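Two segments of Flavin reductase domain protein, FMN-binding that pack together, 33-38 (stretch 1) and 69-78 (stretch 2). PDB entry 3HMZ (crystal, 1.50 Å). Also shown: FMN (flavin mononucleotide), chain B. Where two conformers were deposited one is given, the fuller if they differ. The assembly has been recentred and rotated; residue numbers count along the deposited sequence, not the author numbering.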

ATOM      1  N   LEU A  33       8.665  -5.247  -6.611  1.00 14.11           N
ATOM      2  CA  LEU A  33       8.906  -5.970  -7.872  1.00 14.63           C
ATOM      3  C   LEU A  33       8.211  -7.325  -7.738  1.00 15.08           C
ATOM      4  O   LEU A  33       8.307  -7.989  -6.716  1.00 14.53           O
ATOM      5  CB  LEU A  33      10.391  -6.159  -8.183  1.00 15.73           C
ATOM      6  CG  LEU A  33      11.247  -4.916  -8.068  1.00 15.34           C
ATOM      7  CD1 LEU A  33      12.703  -5.321  -8.332  1.00 16.96           C
ATOM      8  CD2 LEU A  33      10.788  -3.777  -8.952  1.00 16.66           C
ATOM      9  N   VAL A  34       7.490  -7.706  -8.783  1.00 15.15           N
ATOM     10  CA  VAL A  34       6.815  -9.007  -8.885  1.00 14.88           C
ATOM     11  C   VAL A  34       7.647  -9.842  -9.849  1.00 15.97           C
ATOM     12  O   VAL A  34       7.909  -9.434 -10.982  1.00 16.76           O
ATOM     13  CB  VAL A  34       5.366  -8.890  -9.431  1.00 15.24           C
ATOM     14  CG1 VAL A  34       4.648 -10.273  -9.406  1.00 17.03           C
ATOM     15  CG2 VAL A  34       4.584  -7.781  -8.660  1.00 15.95           C
ATOM     16  N   SER A  35       8.116 -10.988  -9.383  1.00 14.86           N
ATOM     17  CA  SER A  35       8.831 -11.921 -10.273  1.00 16.22           C
ATOM     18  C   SER A  35       8.160 -13.276 -10.328  1.00 15.69           C
ATOM     19  O   SER A  35       7.542 -13.737  -9.357  1.00 16.99           O
ATOM     20  CB  SER A  35      10.282 -12.026  -9.858  1.00 16.52           C
ATOM     21  OG  SER A  35      10.385 -12.546  -8.546  1.00 16.60           O
ATOM     22  N   ALA A  36       8.360 -13.953 -11.462  1.00 17.04           N
ATOM     23  CA  ALA A  36       7.722 -15.241 -11.689  1.00 17.91           C
ATOM     24  C   ALA A  36       8.477 -15.998 -12.766  1.00 18.79           C
ATOM     25  O   ALA A  36       9.232 -15.396 -13.536  1.00 18.89           O
ATOM     26  CB  ALA A  36       6.209 -15.060 -12.069  1.00 20.00           C
ATOM     27  N   ARG A  37       8.235 -17.302 -12.780  1.00 19.08           N
ATOM     28  CA  ARG A  37       8.828 -18.219 -13.726  1.00 19.71           C
ATOM     29  C   ARG A  37       7.762 -19.096 -14.380  1.00 21.97           C
ATOM     30  O   ARG A  37       6.869 -19.595 -13.707  1.00 22.41           O
ATOM     31  CB  ARG A  37       9.791 -19.110 -12.976  1.00 21.51           C
ATOM     32  CG  ARG A  37      10.567 -20.122 -13.842  1.00 22.53           C
ATOM     33  CD  ARG A  37      11.552 -20.853 -12.964  1.00 23.36           C
ATOM     34  NE  ARG A  37      12.653 -19.950 -12.590  1.00 21.97           N
ATOM     35  CZ  ARG A  37      13.652 -20.213 -11.756  1.00 22.77           C
ATOM     36  NH1 ARG A  37      13.765 -21.365 -11.122  1.00 26.26           N
ATOM     37  NH2 ARG A  37      14.576 -19.284 -11.572  1.00 23.92           N
ATOM     38  N   SER A  38       7.902 -19.311 -15.681  1.00 22.45           N
ATOM     39  CA  SER A  38       6.993 -20.235 -16.378  1.00 24.47           C
ATOM     40  C   SER A  38       7.792 -20.909 -17.486  1.00 26.66           C
ATOM     41  O   SER A  38       8.435 -20.222 -18.292  1.00 24.77           O
ATOM     42  CB  SER A  38       5.795 -19.534 -16.958  1.00 25.05           C
ATOM     43  OG  SER A  38       4.880 -20.509 -17.503  1.00 25.55           O
TER
HETATM   44  N1  FMN B 500       1.222  -2.938 -13.475  1.00 16.49           N
HETATM   45  C2  FMN B 500       0.272  -3.672 -12.805  1.00 17.19           C
HETATM   46  O2  FMN B 500      -0.372  -4.520 -13.422  1.00 19.38           O
HETATM   47  N3  FMN B 500       0.088  -3.459 -11.452  1.00 17.86           N
HETATM   48  C4  FMN B 500       0.780  -2.524 -10.745  1.00 16.83           C
HETATM   49  O4  FMN B 500       0.527  -2.380  -9.519  1.00 17.20           O
HETATM   50  C4A FMN B 500       1.732  -1.767 -11.447  1.00 16.70           C
HETATM   51  N5  FMN B 500       2.492  -0.810 -10.800  1.00 17.22           N
HETATM   52  C5A FMN B 500       3.571  -0.188 -11.411  1.00 16.67           C
HETATM   53  C6  FMN B 500       4.440   0.641 -10.685  1.00 16.68           C
HETATM   54  C7  FMN B 500       5.509   1.283 -11.301  1.00 16.65           C
HETATM   55  C7M FMN B 500       6.438   2.150 -10.509  1.00 16.47           C
HETATM   56  C8  FMN B 500       5.715   1.097 -12.670  1.00 16.84           C
HETATM   57  C8M FMN B 500       6.860   1.781 -13.390  1.00 18.62           C
HETATM   58  C9  FMN B 500       4.853   0.265 -13.371  1.00 16.60           C
HETATM   59  C9A FMN B 500       3.778  -0.392 -12.792  1.00 17.38           C
HETATM   60  N10 FMN B 500       2.917  -1.242 -13.481  1.00 17.04           N
HETATM   61  C10 FMN B 500       1.954  -1.976 -12.809  1.00 16.70           C
HETATM   62  C1' FMN B 500       3.146  -1.597 -14.926  1.00 16.38           C
HETATM   63  C2' FMN B 500       3.931  -2.893 -15.167  1.00 16.62           C
HETATM   64  O2' FMN B 500       5.073  -3.003 -14.301  1.00 17.58           O
HETATM   65  C3' FMN B 500       4.347  -2.862 -16.633  1.00 16.99           C
HETATM   66  O3' FMN B 500       3.177  -2.939 -17.443  1.00 19.06           O
HETATM   67  C4' FMN B 500       5.421  -3.904 -17.003  1.00 17.87           C
HETATM   68  O4' FMN B 500       6.023  -3.460 -18.215  1.00 19.50           O
HETATM   69  C5' FMN B 500       4.891  -5.313 -17.182  1.00 17.53           C
HETATM   70  O5' FMN B 500       5.988  -6.131 -17.591  1.00 18.37           O
HETATM   71  P   FMN B 500       5.724  -7.592 -18.190  1.00 19.14           P
HETATM   72  O1P FMN B 500       7.099  -8.011 -18.678  1.00 20.37           O
HETATM   73  O2P FMN B 500       5.147  -8.488 -17.131  1.00 18.58           O
HETATM   74  O3P FMN B 500       4.736  -7.459 -19.320  1.00 20.81           O
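Stretch 2 69-78: KTREFIEQSG

Stretch 2 is helical from K69 to S77, with phi near -60° and psi near -40° over most of its length and i to i+4 backbone hydrogen bonds from F73 N to K69 O (3.1 Å) through G78 N to I74 O (2.7 Å). It lies across the strand 33-38 with a closest approach of the axes of 7.1 Å; the N-to-C directions diverge by 58°, so the two run obliquely in the same general sense. The strand presents alternate residues, V34, A36 and S38, whose CA-to-CB bonds point toward the helix.

K69 does not touch the strand; its N donates to FMN O3P at 2.9 Å. T70 serves both partners. T70 N and T70 OG1 donate to FMN O2P at 2.8 and 2.7 Å, while T70 CG2 lies 3.9 Å from V34 CG1. R71 points away and E72 sideways, and neither reaches the strand.

F73 marks the tightest backbone register, its CA 5.2 Å from S38 CA. S38 CB sits over one face of the F73 ring, 3.9 Å from the ring centroid and 26° off the normal, a CH-pi contact; A36 O lies at the ring edge, 3.8 Å from F73 CD2. I74 starts sideways, but its end turns in: I74 CD1 is 3.8 Å from V34 CG1, and I74 CG1 is 3.8 Å from A36 CB.

E75 faces solvent. One turn after E72, Q76 supplies the direct hydrogen bond between the stretches, S38 OG donating to Q76 OE1 at 2.6 Å. S77 CB approaches R37 O at 3.3 Å, and one water bridges the pair, accepting from R37 N and donating to S77 OG, both at 2.8 Å. G78 leaves the helix with phi 71°, a positive value that favours glycine.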

ATOM      1  N   LYS A  69       3.004  -9.780 -19.135  1.00 20.47           N
ATOM      2  CA  LYS A  69       3.553 -11.123 -19.295  1.00 21.25           C
ATOM      3  C   LYS A  69       3.681 -11.790 -17.935  1.00 21.08           C
ATOM      4  O   LYS A  69       3.397 -12.961 -17.784  1.00 21.23           O
ATOM      5  CB  LYS A  69       4.892 -11.110 -20.044  1.00 23.49           C
ATOM      6  CG  LYS A  69       5.483 -12.502 -20.322  1.00 25.74           C
ATOM      7  CD  LYS A  69       4.590 -13.406 -21.184  1.00 27.72           C
ATOM      8  CE  LYS A  69       4.424 -12.913 -22.558  1.00 29.73           C
ATOM      9  NZ  LYS A  69       3.761 -14.051 -23.381  1.00 30.22           N
ATOM     10  N   THR A  70       4.024 -11.011 -16.910  1.00 19.46           N
ATOM     11  CA  THR A  70       4.139 -11.582 -15.560  1.00 19.75           C
ATOM     12  C   THR A  70       2.828 -12.220 -15.081  1.00 19.28           C
ATOM     13  O   THR A  70       2.846 -13.292 -14.490  1.00 20.98           O
ATOM     14  CB  THR A  70       4.671 -10.535 -14.546  1.00 20.65           C
ATOM     15  OG1 THR A  70       5.876  -9.979 -15.047  1.00 20.84           O
ATOM     16  CG2 THR A  70       4.960 -11.201 -13.221  1.00 21.33           C
ATOM     17  N   ARG A  71       1.693 -11.572 -15.369  1.00 20.19           N
ATOM     18  CA  ARG A  71       0.395 -12.160 -15.012  1.00 20.85           C
ATOM     19  C   ARG A  71       0.221 -13.548 -15.653  1.00 20.67           C
ATOM     20  O   ARG A  71      -0.234 -14.504 -14.999  1.00 20.48           O
ATOM     21  CB  ARG A  71      -0.728 -11.246 -15.436  1.00 21.37           C
ATOM     22  CG  ARG A  71      -2.084 -11.870 -15.258  1.00 22.35           C
ATOM     23  CD  ARG A  71      -3.139 -10.884 -15.521  1.00 22.90           C
ATOM     24  NE  ARG A  71      -4.458 -11.537 -15.561  1.00 22.47           N
ATOM     25  CZ  ARG A  71      -5.610 -10.973 -15.221  1.00 22.52           C
ATOM     26  NH1 ARG A  71      -5.647  -9.718 -14.753  1.00 22.36           N
ATOM     27  NH2 ARG A  71      -6.756 -11.675 -15.317  1.00 22.75           N
ATOM     28  N   GLU A  72       0.581 -13.632 -16.927  1.00 21.52           N
ATOM     29  CA  GLU A  72       0.489 -14.928 -17.635  1.00 24.07           C
ATOM     30  C   GLU A  72       1.300 -16.006 -16.914  1.00 22.40           C
ATOM     31  O   GLU A  72       0.829 -17.122 -16.681  1.00 22.87           O
ATOM     32  CB  GLU A  72       0.963 -14.756 -19.070  1.00 26.21           C
ATOM     33  CG  GLU A  72       0.904 -16.021 -19.935  1.00 30.46           C
ATOM     34  CD  GLU A  72       1.499 -15.767 -21.279  1.00 34.04           C
ATOM     35  OE1 GLU A  72       1.087 -14.757 -21.895  1.00 34.87           O
ATOM     36  OE2 GLU A  72       2.420 -16.560 -21.667  1.00 39.37           O
ATOM     37  N   PHE A  73       2.522 -15.650 -16.526  1.00 21.81           N
ATOM     38  CA  PHE A  73       3.389 -16.594 -15.822  1.00 21.10           C
ATOM     39  C   PHE A  73       2.794 -17.035 -14.501  1.00 20.47           C
ATOM     40  O   PHE A  73       2.914 -18.209 -14.116  1.00 21.46           O
ATOM     41  CB  PHE A  73       4.775 -15.975 -15.604  1.00 21.27           C
ATOM     42  CG  PHE A  73       5.661 -15.934 -16.808  1.00 20.62           C
ATOM     43  CD1 PHE A  73       5.201 -16.218 -18.119  1.00 22.00           C
ATOM     44  CD2 PHE A  73       6.999 -15.559 -16.645  1.00 20.14           C
ATOM     45  CE1 PHE A  73       6.077 -16.173 -19.192  1.00 22.54           C
ATOM     46  CE2 PHE A  73       7.872 -15.505 -17.749  1.00 21.79           C
ATOM     47  CZ  PHE A  73       7.392 -15.787 -19.014  1.00 22.16           C
ATOM     48  N   ILE A  74       2.219 -16.065 -13.766  1.00 19.66           N
ATOM     49  CA  ILE A  74       1.561 -16.375 -12.492  1.00 20.55           C
ATOM     50  C   ILE A  74       0.343 -17.304 -12.663  1.00 20.85           C
ATOM     51  O   ILE A  74       0.153 -18.224 -11.890  1.00 21.53           O
ATOM     52  CB  ILE A  74       1.235 -15.095 -11.709  1.00 19.44           C
ATOM     53  CG1 ILE A  74       2.575 -14.485 -11.269  1.00 19.18           C
ATOM     54  CG2 ILE A  74       0.375 -15.410 -10.490  1.00 19.84           C
ATOM     55  CD1 ILE A  74       2.484 -13.092 -10.624  1.00 17.46           C
ATOM     56  N   GLU A  75      -0.450 -17.040 -13.691  1.00 21.00           N
ATOM     57  CA  GLU A  75      -1.619 -17.870 -13.984  1.00 22.42           C
ATOM     58  C   GLU A  75      -1.188 -19.282 -14.333  1.00 23.24           C
ATOM     59  O   GLU A  75      -1.837 -20.228 -13.912  1.00 25.60           O
ATOM     60  CB  GLU A  75      -2.413 -17.266 -15.123  1.00 22.48           C
ATOM     61  CG  GLU A  75      -3.176 -15.983 -14.740  1.00 22.85           C
ATOM     62  CD  GLU A  75      -3.650 -15.175 -15.929  1.00 23.52           C
ATOM     63  OE1 GLU A  75      -3.100 -15.321 -17.047  1.00 25.73           O
ATOM     64  OE2 GLU A  75      -4.575 -14.357 -15.753  1.00 25.41           O
ATOM     65  N   GLN A  76      -0.081 -19.404 -15.054  1.00 23.37           N
ATOM     66  CA  GLN A  76       0.419 -20.707 -15.470  0.50 23.96           C
ATOM     67  C   GLN A  76       1.083 -21.471 -14.324  1.00 23.97           C
ATOM     68  O   GLN A  76       0.860 -22.642 -14.151  1.00 26.16           O
ATOM     69  CB  GLN A  76       1.356 -20.549 -16.668  0.50 24.87           C
ATOM     70  CG  GLN A  76       0.665 -20.067 -17.935  0.50 26.65           C
ATOM     71  CD  GLN A  76       1.624 -19.612 -19.042  0.50 28.89           C
ATOM     72  OE1 GLN A  76       2.841 -19.479 -18.842  0.50 30.33           O
ATOM     73  NE2 GLN A  76       1.067 -19.374 -20.229  0.50 30.17           N
ATOM     74  N   SER A  77       1.906 -20.795 -13.514  1.00 21.48           N
ATOM     75  CA  SER A  77       2.652 -21.469 -12.462  1.00 21.35           C
ATOM     76  C   SER A  77       2.063 -21.473 -11.055  1.00 21.26           C
ATOM     77  O   SER A  77       2.436 -22.320 -10.243  1.00 23.40           O
ATOM     78  CB  SER A  77       4.068 -20.870 -12.401  1.00 21.32           C
ATOM     79  OG  SER A  77       4.010 -19.557 -11.852  1.00 21.63           O
ATOM     80  N   GLY A  78       1.221 -20.488 -10.758  1.00 22.09           N
ATOM     81  CA  GLY A  78       0.623 -20.331  -9.436  1.00 22.19           C
ATOM     82  C   GLY A  78       1.554 -19.880  -8.321  1.00 22.02           C
ATOM     83  O   GLY A  78       1.222 -20.018  -7.149  1.00 21.07           O
TER
HETATM   84  O   HOH W   1       6.535 -18.627 -10.948  1.00 21.57           O